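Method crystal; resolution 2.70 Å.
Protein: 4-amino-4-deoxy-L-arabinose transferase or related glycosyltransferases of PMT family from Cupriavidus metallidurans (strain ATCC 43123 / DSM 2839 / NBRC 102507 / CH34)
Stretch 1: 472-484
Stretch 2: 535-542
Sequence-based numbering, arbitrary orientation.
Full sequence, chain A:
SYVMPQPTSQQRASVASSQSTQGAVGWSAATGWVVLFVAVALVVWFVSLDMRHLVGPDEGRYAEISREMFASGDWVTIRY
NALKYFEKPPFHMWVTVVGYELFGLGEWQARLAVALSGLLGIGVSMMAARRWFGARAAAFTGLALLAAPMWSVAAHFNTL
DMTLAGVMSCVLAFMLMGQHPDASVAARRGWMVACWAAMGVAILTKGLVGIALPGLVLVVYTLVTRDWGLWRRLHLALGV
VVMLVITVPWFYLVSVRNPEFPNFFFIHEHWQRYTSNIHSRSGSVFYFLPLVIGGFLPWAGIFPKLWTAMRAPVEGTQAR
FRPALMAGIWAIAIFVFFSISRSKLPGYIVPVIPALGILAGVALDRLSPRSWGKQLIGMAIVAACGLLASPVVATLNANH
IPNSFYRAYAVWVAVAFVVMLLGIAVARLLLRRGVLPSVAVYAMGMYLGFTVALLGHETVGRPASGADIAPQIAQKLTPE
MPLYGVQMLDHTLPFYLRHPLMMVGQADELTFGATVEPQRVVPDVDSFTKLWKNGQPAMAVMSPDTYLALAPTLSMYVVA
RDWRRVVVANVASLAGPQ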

# COMPACT_ATOMS: atom_id res chain seq x y z
N GLN A 472 -16.55 8.40 -22.97
CA GLN A 472 -16.46 8.79 -24.38
C GLN A 472 -15.81 7.70 -25.22
O GLN A 472 -16.28 7.39 -26.32
N ILE A 473 -14.74 7.09 -24.71
CA ILE A 473 -14.03 6.05 -25.45
C ILE A 473 -14.88 4.79 -25.54
O ILE A 473 -14.93 4.13 -26.59
N ALA A 474 -15.55 4.43 -24.44
CA ALA A 474 -16.31 3.18 -24.40
C ALA A 474 -17.51 3.19 -25.33
O ALA A 474 -18.00 2.11 -25.68
N GLN A 475 -17.99 4.36 -25.74
CA GLN A 475 -19.13 4.42 -26.64
C GLN A 475 -18.83 3.75 -27.97
O GLN A 475 -19.72 3.14 -28.58
N LYS A 476 -17.58 3.82 -28.43
CA LYS A 476 -17.19 3.24 -29.71
C LYS A 476 -16.20 2.08 -29.60
O LYS A 476 -16.02 1.36 -30.59
N LEU A 477 -15.57 1.88 -28.45
CA LEU A 477 -14.60 0.80 -28.27
C LEU A 477 -15.31 -0.48 -27.87
O LEU A 477 -16.12 -0.49 -26.94
N THR A 478 -15.00 -1.57 -28.57
CA THR A 478 -15.54 -2.89 -28.31
C THR A 478 -14.46 -3.81 -27.75
O THR A 478 -13.27 -3.55 -27.91
N PRO A 479 -14.85 -4.90 -27.08
CA PRO A 479 -13.83 -5.81 -26.52
C PRO A 479 -12.99 -6.51 -27.58
O PRO A 479 -11.83 -6.82 -27.32
N GLU A 480 -13.55 -6.77 -28.76
CA GLU A 480 -12.76 -7.38 -29.83
C GLU A 480 -11.86 -6.38 -30.54
O GLU A 480 -11.02 -6.79 -31.35
N MET A 481 -12.01 -5.09 -30.27
CA MET A 481 -11.16 -4.07 -30.87
C MET A 481 -9.84 -3.96 -30.11
O MET A 481 -9.84 -4.01 -28.87
N PRO A 482 -8.72 -3.81 -30.80
CA PRO A 482 -7.47 -3.52 -30.11
C PRO A 482 -7.46 -2.10 -29.56
O PRO A 482 -8.05 -1.18 -30.14
N LEU A 483 -6.78 -1.93 -28.43
CA LEU A 483 -6.50 -0.62 -27.87
C LEU A 483 -4.98 -0.56 -27.69
O LEU A 483 -4.44 -0.95 -26.66
N TYR A 484 -4.30 -0.07 -28.73
CA TYR A 484 -2.84 -0.05 -28.72
C TYR A 484 -2.31 0.95 -27.70
O TYR A 484 -2.81 2.07 -27.60
N GLY A 535 -4.44 -2.64 -41.05
CA GLY A 535 -5.06 -3.64 -40.22
C GLY A 535 -6.52 -3.35 -39.95
O GLY A 535 -7.18 -2.59 -40.66
N GLN A 536 -7.03 -3.98 -38.90
CA GLN A 536 -8.42 -3.81 -38.52
C GLN A 536 -8.63 -2.45 -37.87
O GLN A 536 -7.68 -1.82 -37.40
N PRO A 537 -9.87 -1.96 -37.84
CA PRO A 537 -10.15 -0.71 -37.11
C PRO A 537 -9.85 -0.89 -35.63
O PRO A 537 -10.29 -1.85 -35.00
N ALA A 538 -9.10 0.06 -35.08
CA ALA A 538 -8.69 -0.02 -33.69
C ALA A 538 -8.50 1.38 -33.13
O ALA A 538 -8.59 2.38 -33.86
N MET A 539 -8.25 1.45 -31.83
CA MET A 539 -7.92 2.68 -31.14
C MET A 539 -6.51 2.58 -30.59
O MET A 539 -5.89 1.51 -30.59
N ALA A 540 -6.00 3.71 -30.12
CA ALA A 540 -4.66 3.76 -29.55
C ALA A 540 -4.60 4.85 -28.49
O ALA A 540 -5.25 5.90 -28.62
N VAL A 541 -3.83 4.60 -27.44
CA VAL A 541 -3.57 5.56 -26.37
C VAL A 541 -2.10 5.94 -26.45
O VAL A 541 -1.23 5.07 -26.56
N MET A 542 -1.82 7.24 -26.39
CA MET A 542 -0.44 7.70 -26.46
C MET A 542 -0.32 9.00 -25.67
O MET A 542 -1.31 9.58 -25.24

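The two stretches pair as parallel strands, L483 with M539 and Y484 with A540, and the polar work between them is done by the backbone. M539 N donates to P482 O at 3.1 Å, Y484 N donates to M539 O at 2.9 Å, and V541 N donates to Y484 O at 2.7 Å. All three bonds are nearly straight, with angles at the hydrogen of 158° to 171°. Donors and acceptors thus alternate along the pair as parallel pairing requires. P482 has no amide hydrogen to donate, but its carbonyl still accepts from M539 N. Two CA-H...O contacts supplement the ladder: L483 CA lies 3.5 Å from M539 O, and A540 CA lies 3.2 Å from Y484 O, so each of these carbonyls also faces a CA hydrogen.

These three bonds are the hydrogen bonds between the stretches; the side chains add mainly apolar contacts. L483 and M539 share one face of the sheet. M539, the residue most covered by the opposing stretch, adopts an extended m, t, t conformation that carries its sulfur to I473 and L477. There M539 SD meets I473 CG2 at 3.7 Å and L477 CB at 3.9 Å, while M539 CE lies 3.7 Å from K476 CB. A long, unbranched, flexible chain is well suited to such a reach. I473 (m, t) points toward the second stretch, whereas the amine end of K476 leads away. M481, with chi1 at -95°, between wells, brings its CE to 3.6 Å from M539 CG. L483 (t, p) places CD1 3.7 Å from M539 CB and 3.6 Å from V541 CG2; V541 itself is in the t rotamer.

On the other face, Y484 (chi1 m) lies beside small residues. Y484 CB is 4.0 Å from A540 CB, and the Y484 ring reaches A538, with Y484 CE2 3.5 Å from A538 CB. The A538 methyl, CB, also packs 3.6 Å from P482 CD, so the small A538 methyl touches both the Y484 ring and P482.

Polar side chains gather toward the margin. Q536 (p, t) points toward the first stretch and sets NE2 3.2 Å from P482 CG, a carbon that offers the amide no acceptor. The turn from T478 to M481, of type I, is closed by M481 N donating to T478 O at 3.1 Å; T478 OG1, with chi1 p, receives a weak second bond from M481 N at 3.3 Å. Within the first stretch, I473 O accepts from both K476 N at 3.2 Å and L477 N at 3.0 Å.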

# COMPACT_ATOMS: atom_id res chain seq x y z
CB GLN A 472 -15.67 10.10 -24.51
CG GLN A 472 -16.37 11.32 -23.94
CD GLN A 472 -17.52 11.80 -24.81
OE1 GLN A 472 -17.59 11.46 -25.99
NE2 GLN A 472 -18.42 12.59 -24.23
CB ILE A 473 -12.67 5.78 -24.80
CG1 ILE A 473 -11.83 7.05 -24.76
CG2 ILE A 473 -11.92 4.67 -25.54
CD1 ILE A 473 -10.56 6.92 -23.98
CB ALA A 474 -16.77 2.91 -22.96
CB GLN A 475 -19.56 5.87 -26.86
CG GLN A 475 -20.85 6.04 -27.64
CD GLN A 475 -21.15 7.48 -28.00
OE1 GLN A 475 -20.49 8.40 -27.52
NE2 GLN A 475 -22.15 7.69 -28.85
CB LYS A 476 -16.59 4.32 -30.62
CG LYS A 476 -17.58 5.37 -31.06
CD LYS A 476 -18.73 4.74 -31.85
CE LYS A 476 -19.73 5.78 -32.30
NZ LYS A 476 -20.34 6.51 -31.15
CB LEU A 477 -13.55 1.18 -27.23
CG LEU A 477 -12.48 0.14 -26.92
CD1 LEU A 477 -11.62 -0.13 -28.14
CD2 LEU A 477 -11.62 0.56 -25.73
CB THR A 478 -16.11 -3.49 -29.61
OG1 THR A 478 -15.04 -3.80 -30.50
CG2 THR A 478 -17.04 -2.50 -30.28
CB PRO A 479 -14.64 -6.80 -25.68
CG PRO A 479 -16.03 -6.70 -26.21
CD PRO A 479 -16.20 -5.28 -26.64
CB GLU A 480 -13.67 -8.07 -30.85
CG GLU A 480 -14.69 -7.17 -31.51
CD GLU A 480 -15.98 -7.05 -30.71
OE1 GLU A 480 -16.03 -7.57 -29.57
OE2 GLU A 480 -16.95 -6.44 -31.23
CB MET A 481 -11.85 -2.71 -30.87
CG MET A 481 -12.58 -2.37 -32.14
SD MET A 481 -13.23 -0.70 -32.04
CE MET A 481 -11.72 0.21 -31.70
CB PRO A 482 -6.40 -3.69 -31.20
CG PRO A 482 -7.08 -4.41 -32.31
CD PRO A 482 -8.52 -4.03 -32.24
CB LEU A 483 -7.24 -0.40 -26.56
CG LEU A 483 -6.95 0.93 -25.86
CD1 LEU A 483 -7.37 2.12 -26.72
CD2 LEU A 483 -7.62 0.99 -24.49
CB TYR A 484 -2.30 0.29 -30.10
CG TYR A 484 -2.67 -0.70 -31.18
CD1 TYR A 484 -2.04 -1.93 -31.27
CD2 TYR A 484 -3.64 -0.40 -32.12
CE1 TYR A 484 -2.37 -2.83 -32.25
CE2 TYR A 484 -3.98 -1.29 -33.11
CZ TYR A 484 -3.34 -2.51 -33.17
OH TYR A 484 -3.67 -3.41 -34.16
CB GLN A 536 -8.84 -4.92 -37.56
CG GLN A 536 -8.04 -4.97 -36.27
CD GLN A 536 -8.54 -6.04 -35.32
OE1 GLN A 536 -9.73 -6.35 -35.29
NE2 GLN A 536 -7.63 -6.62 -34.54
CB PRO A 537 -11.64 -0.47 -37.38
CG PRO A 537 -12.18 -1.81 -37.75
CD PRO A 537 -11.08 -2.48 -38.51
CB ALA A 538 -7.41 -0.85 -33.53
CB MET A 539 -8.91 2.97 -30.01
CG MET A 539 -10.31 3.29 -30.47
SD MET A 539 -11.38 3.80 -29.11
CE MET A 539 -12.93 4.04 -29.97
CB ALA A 540 -3.60 4.02 -30.62
CB VAL A 541 -3.91 4.98 -24.99
CG1 VAL A 541 -3.64 6.01 -23.90
CG2 VAL A 541 -5.35 4.52 -24.94
CB MET A 542 0.01 7.90 -27.91
CG MET A 542 -0.76 8.98 -28.65
SD MET A 542 -0.61 8.81 -30.44
CE MET A 542 -1.42 7.24 -30.69